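Polymerase subunit PA (Dhori virus, PDB 4CGS) is a subunit of the viral RNA polymerase that probably binds RNA, seen here as its isolated N-terminal domain, the counterpart of the cap-snatching domain of influenza PA. Local coordinates at residues A[121-133]-A[143-155]. Residues are numbered along the deposited sequence; the frame is centred on the assembly and turned at random.
Sequences FVRVSLSGQMSPI and RQDVTNFLVTIYN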
loop_
_atom_site.group_PDB
_atom_site.type_symbol
_atom_site.label_atom_id
_atom_site.label_comp_id
_atom_site.label_asym_id
_atom_site.label_seq_id
_atom_site.Cartn_x
_atom_site.Cartn_y
_atom_site.Cartn_z
ATOM N N PHE A 121 4.336 9.827 3.443
ATOM C CA PHE A 121 4.722 8.428 3.464
ATOM C C PHE A 121 3.903 7.700 4.554
ATOM O O PHE A 121 4.208 7.763 5.709
ATOM C CB PHE A 121 6.233 8.301 3.743
ATOM C CG PHE A 121 7.160 8.556 2.533
ATOM C CD1 PHE A 121 7.226 9.829 1.993
ATOM C CD2 PHE A 121 7.921 7.545 1.932
ATOM C CE1 PHE A 121 8.050 10.133 0.942
ATOM C CE2 PHE A 121 8.702 7.842 0.832
ATOM C CZ PHE A 121 8.790 9.153 0.362
ATOM N N VAL A 122 2.923 6.937 4.094
ATOM C CA VAL A 122 2.138 6.019 4.954
ATOM C C VAL A 122 3.012 4.835 5.241
ATOM O O VAL A 122 3.462 4.105 4.303
ATOM C CB VAL A 122 0.818 5.614 4.260
ATOM C CG1 VAL A 122 0.195 4.397 4.897
ATOM C CG2 VAL A 122 -0.143 6.828 4.216
ATOM N N ARG A 123 3.218 4.573 6.541
ATOM C CA ARG A 123 4.155 3.549 7.008
ATOM C C ARG A 123 3.446 2.696 8.033
ATOM O O ARG A 123 3.056 3.168 9.100
ATOM C CB ARG A 123 5.439 4.132 7.615
ATOM C CG ARG A 123 6.443 4.687 6.569
ATOM C CD ARG A 123 7.656 5.270 7.285
ATOM N NE ARG A 123 8.867 5.385 6.433
ATOM C CZ ARG A 123 9.471 6.525 6.055
ATOM N NH1 ARG A 123 8.969 7.723 6.412
ATOM N NH2 ARG A 123 10.633 6.467 5.357
ATOM N N VAL A 124 3.175 1.449 7.659
ATOM C CA VAL A 124 2.378 0.540 8.481
ATOM C C VAL A 124 3.095 -0.758 8.633
ATOM O O VAL A 124 3.790 -1.235 7.710
ATOM C CB VAL A 124 0.973 0.338 7.882
ATOM C CG1 VAL A 124 0.158 1.626 7.807
ATOM C CG2 VAL A 124 0.972 -0.329 6.518
ATOM N N SER A 125 2.874 -1.451 9.758
ATOM C CA SER A 125 3.456 -2.784 9.996
ATOM C C SER A 125 2.460 -3.840 9.703
ATOM O O SER A 125 1.247 -3.645 9.735
ATOM C CB SER A 125 3.967 -2.941 11.414
ATOM O OG SER A 125 2.888 -3.191 12.315
ATOM N N LEU A 126 2.964 -5.056 9.473
ATOM C CA LEU A 126 2.091 -6.193 9.233
ATOM C C LEU A 126 1.149 -6.445 10.419
ATOM O O LEU A 126 0.043 -6.934 10.251
ATOM C CB LEU A 126 2.877 -7.497 8.877
ATOM C CG LEU A 126 3.653 -7.642 7.558
ATOM C CD1 LEU A 126 4.522 -8.913 7.527
ATOM C CD2 LEU A 126 2.779 -7.528 6.310
ATOM N N SER A 127 1.613 -6.121 11.631
ATOM C CA SER A 127 0.811 -6.327 12.849
ATOM C C SER A 127 -0.120 -5.177 13.113
ATOM O O SER A 127 -0.754 -5.117 14.168
ATOM C CB SER A 127 1.730 -6.538 14.048
ATOM O OG SER A 127 2.517 -5.437 14.209
ATOM N N GLY A 128 -0.253 -4.244 12.172
ATOM C CA GLY A 128 -1.290 -3.269 12.256
ATOM C C GLY A 128 -0.893 -1.952 12.915
ATOM O O GLY A 128 -1.739 -1.111 13.266
ATOM N N GLN A 129 0.397 -1.773 13.099
ATOM C CA GLN A 129 0.909 -0.517 13.664
ATOM C C GLN A 129 1.048 0.576 12.592
ATOM O O GLN A 129 1.299 0.279 11.451
ATOM C CB GLN A 129 2.265 -0.712 14.385
ATOM C CG GLN A 129 2.150 -1.713 15.514
ATOM C CD GLN A 129 1.935 -0.996 16.814
ATOM O OE1 GLN A 129 2.882 -0.518 17.425
ATOM N NE2 GLN A 129 0.693 -0.867 17.220
ATOM N N MET A 130 0.901 1.834 13.005
ATOM C CA MET A 130 0.998 2.956 12.124
ATOM C C MET A 130 2.027 3.926 12.678
ATOM O O MET A 130 2.017 4.238 13.881
ATOM C CB MET A 130 -0.332 3.709 12.024
ATOM C CG MET A 130 -1.439 2.928 11.398
ATOM S SD MET A 130 -3.086 3.689 11.639
ATOM C CE MET A 130 -3.300 3.569 13.536
ATOM N N SER A 131 2.904 4.495 11.833
ATOM C CA SER A 131 3.846 5.534 12.280
ATOM C C SER A 131 3.057 6.740 12.760
ATOM O O SER A 131 1.905 6.960 12.394
ATOM C CB SER A 131 4.778 5.960 11.193
ATOM O OG SER A 131 4.189 6.846 10.283
ATOM N N PRO A 132 3.717 7.613 13.560
ATOM C CA PRO A 132 2.993 8.792 14.100
ATOM C C PRO A 132 2.448 9.672 12.962
ATOM O O PRO A 132 1.322 10.192 13.049
ATOM C CB PRO A 132 4.075 9.487 14.893
ATOM C CG PRO A 132 4.914 8.348 15.425
ATOM C CD PRO A 132 4.976 7.349 14.306
ATOM N N ILE A 133 3.245 9.947 11.919
ATOM C CA ILE A 133 2.765 10.761 10.817
ATOM C C ILE A 133 1.637 10.092 10.032
ATOM O O ILE A 133 0.690 10.745 9.623
ATOM C CB ILE A 133 3.880 11.108 9.825
ATOM C CG1 ILE A 133 4.774 12.199 10.481
ATOM C CG2 ILE A 133 3.327 11.563 8.427
ATOM C CD1 ILE A 133 4.224 13.597 10.290
ATOM N N ARG A 143 -7.925 4.776 9.210
ATOM C CA ARG A 143 -7.143 3.990 10.145
ATOM C C ARG A 143 -7.784 2.662 10.522
ATOM O O ARG A 143 -7.149 1.621 10.543
ATOM C CB ARG A 143 -6.801 4.797 11.456
ATOM C CG ARG A 143 -6.011 6.036 11.217
ATOM C CD ARG A 143 -5.481 6.609 12.459
ATOM N NE ARG A 143 -6.469 6.920 13.468
ATOM C CZ ARG A 143 -7.121 8.069 13.542
ATOM N NH1 ARG A 143 -6.938 9.033 12.651
ATOM N NH2 ARG A 143 -8.003 8.258 14.510
ATOM N N GLN A 144 -9.083 2.715 10.730
ATOM C CA GLN A 144 -9.849 1.498 11.018
ATOM C C GLN A 144 -9.827 0.529 9.872
ATOM O O GLN A 144 -9.575 -0.651 10.125
ATOM C CB GLN A 144 -11.281 1.886 11.424
ATOM C CG GLN A 144 -11.474 2.465 12.826
ATOM C CD GLN A 144 -11.413 1.312 13.821
ATOM O OE1 GLN A 144 -12.431 0.648 14.121
ATOM N NE2 GLN A 144 -10.234 1.034 14.277
ATOM N N ASP A 145 -10.059 0.992 8.659
ATOM C CA ASP A 145 -10.133 0.072 7.543
ATOM C C ASP A 145 -8.789 -0.538 7.231
ATOM O O ASP A 145 -8.663 -1.753 6.968
ATOM C CB ASP A 145 -10.685 0.761 6.326
ATOM C CG ASP A 145 -12.160 1.080 6.383
ATOM O OD1 ASP A 145 -12.863 0.551 7.287
ATOM O OD2 ASP A 145 -12.591 1.922 5.573
ATOM N N VAL A 146 -7.746 0.281 7.234
ATOM C CA VAL A 146 -6.386 -0.206 6.978
ATOM C C VAL A 146 -5.938 -1.195 8.092
ATOM O O VAL A 146 -5.464 -2.291 7.777
ATOM C CB VAL A 146 -5.399 0.953 6.854
ATOM C CG1 VAL A 146 -3.951 0.475 6.919
ATOM C CG2 VAL A 146 -5.706 1.799 5.644
ATOM N N THR A 147 -6.095 -0.842 9.348
ATOM C CA THR A 147 -5.648 -1.672 10.435
ATOM C C THR A 147 -6.490 -2.928 10.520
ATOM O O THR A 147 -5.914 -4.002 10.795
ATOM C CB THR A 147 -5.717 -0.909 11.784
ATOM O OG1 THR A 147 -7.091 -0.553 12.107
ATOM C CG2 THR A 147 -4.811 0.285 11.666
ATOM N N ASN A 148 -7.785 -2.870 10.265
ATOM C CA ASN A 148 -8.532 -4.104 10.381
ATOM C C ASN A 148 -8.080 -5.100 9.313
ATOM O O ASN A 148 -8.046 -6.322 9.585
ATOM C CB ASN A 148 -10.033 -3.823 10.252
ATOM C CG ASN A 148 -10.603 -3.091 11.459
ATOM O OD1 ASN A 148 -10.003 -3.108 12.513
ATOM N ND2 ASN A 148 -11.719 -2.370 11.273
ATOM N N PHE A 149 -7.768 -4.626 8.116
ATOM C CA PHE A 149 -7.238 -5.512 7.079
ATOM C C PHE A 149 -5.893 -6.082 7.490
ATOM O O PHE A 149 -5.692 -7.289 7.429
ATOM C CB PHE A 149 -7.096 -4.764 5.755
ATOM C CG PHE A 149 -6.232 -5.481 4.763
ATOM C CD1 PHE A 149 -6.557 -6.785 4.328
ATOM C CD2 PHE A 149 -5.019 -4.931 4.362
ATOM C CE1 PHE A 149 -5.682 -7.469 3.473
ATOM C CE2 PHE A 149 -4.195 -5.619 3.525
ATOM C CZ PHE A 149 -4.514 -6.867 3.074
ATOM N N LEU A 150 -4.970 -5.251 7.954
ATOM C CA LEU A 150 -3.621 -5.736 8.311
ATOM C C LEU A 150 -3.726 -6.793 9.408
ATOM O O LEU A 150 -3.070 -7.818 9.370
ATOM C CB LEU A 150 -2.741 -4.551 8.788
ATOM C CG LEU A 150 -2.323 -3.579 7.647
ATOM C CD1 LEU A 150 -1.734 -2.328 8.260
ATOM C CD2 LEU A 150 -1.374 -4.224 6.655
ATOM N N VAL A 151 -4.534 -6.557 10.427
ATOM C CA VAL A 151 -4.688 -7.511 11.498
ATOM C C VAL A 151 -5.325 -8.797 11.013
ATOM O O VAL A 151 -4.983 -9.893 11.564
ATOM C CB VAL A 151 -5.534 -6.874 12.628
ATOM C CG1 VAL A 151 -6.195 -7.984 13.483
ATOM C CG2 VAL A 151 -4.720 -5.759 13.337
ATOM N N THR A 152 -6.223 -8.747 10.080
ATOM C CA THR A 152 -6.805 -9.941 9.518
ATOM C C THR A 152 -5.750 -10.798 8.807
ATOM O O THR A 152 -5.631 -12.029 9.074
ATOM C CB THR A 152 -7.945 -9.593 8.518
ATOM O OG1 THR A 152 -8.940 -8.858 9.207
ATOM C CG2 THR A 152 -8.569 -10.818 7.936
ATOM N N ILE A 153 -4.977 -10.218 7.913
ATOM C CA ILE A 153 -3.949 -10.998 7.242
ATOM C C ILE A 153 -2.801 -11.413 8.150
ATOM O O ILE A 153 -2.291 -12.538 8.072
ATOM C CB ILE A 153 -3.432 -10.334 5.971
ATOM C CG1 ILE A 153 -2.588 -11.336 5.145
ATOM C CG2 ILE A 153 -2.771 -8.974 6.139
ATOM C CD1 ILE A 153 -2.496 -11.059 3.667
ATOM N N TYR A 154 -2.446 -10.599 9.132
ATOM C CA TYR A 154 -1.452 -10.948 10.146
ATOM C C TYR A 154 -1.920 -12.189 10.910
ATOM O O TYR A 154 -1.170 -13.154 11.063
ATOM C CB TYR A 154 -1.292 -9.797 11.098
ATOM C CG TYR A 154 -0.339 -10.027 12.229
ATOM C CD1 TYR A 154 0.981 -10.113 12.075
ATOM C CD2 TYR A 154 -0.827 -10.043 13.542
ATOM C CE1 TYR A 154 1.858 -10.235 13.163
ATOM C CE2 TYR A 154 0.026 -10.247 14.600
ATOM C CZ TYR A 154 1.386 -10.338 14.409
ATOM O OH TYR A 154 2.226 -10.483 15.495
ATOM N N ASN A 155 -3.137 -12.148 11.419
ATOM C CA ASN A 155 -3.670 -13.304 12.155
ATOM C C ASN A 155 -3.801 -14.564 11.302
ATOM O O ASN A 155 -3.607 -15.666 11.805
ATOM C CB ASN A 155 -4.922 -12.924 12.900
ATOM C CG ASN A 155 -4.586 -12.154 14.132
ATOM O OD1 ASN A 155 -3.719 -12.592 14.906
ATOM N ND2 ASN A 155 -5.292 -11.002 14.320
#
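Val124 meets the helix first, near the end of strand 119-125, an outermost strand of the mixed sheet. Its CG2 lies 3.8 Å from Leu150 CD1, and the two side chains cross at about a right angle. Its CG1 only just reaches Val146 CG1. Strand residues 121-125 run beside helix residues 143-155 at 33°, and the axes of these segments come within 9.9 Å.

A type I turn follows, from Ser125 to Gly128, and packs on helix 140-157. Leu150 CD1 packs against Ser125 O, which also accepts the turn bond from Gly128 N. Ser125 OG accepts from Gln129 N at 3.0 Å and shares a hydrogen bond with Ser127 OG. These two bonds tie Ser125 to Ser127 and Gln129, across the turn. Leu126 O approaches Tyr154 CB at 3.3 Å and sits oblique to the ring. The Leu126 side chain itself packs on Ile40 of helix 31-44, which Leu150 also touches.

Ser127 lies over one face of Tyr154. Its CA is 3.9 Å from the ring centroid and 12° off the normal, a CH-pi contact. Tyr154 CG is anti to the backbone N (chi1 178°), which carries the ring alongside the turn. Ser127 OG also bonds Asp106 O. Gly128 CA and Thr147 CA are the nearest pair of CA atoms, 5.0 Å apart. The positive phi of Gly128 and the nearby Val151 CG2 both suit glycine.

Met130 closes the contact. Its SD touches Arg143 CG and Thr147 CG2, both at 3.8 Å. Thr147 OG1 turns back to Arg143 O, leaving the methyl for the sulfur. Arg143 offers its aliphatic chain, while its NH1 bonds Leu138 O.

In this N-terminal PA domain, related to the influenza PA endonuclease domain, Ser125 OG, Ser127 OG, Thr147 OG1 and Arg143 NH1 all bond away from the interface. Apolar packing and one CH-pi contact join turn and helix, probably held by shape rather than by directed bonds.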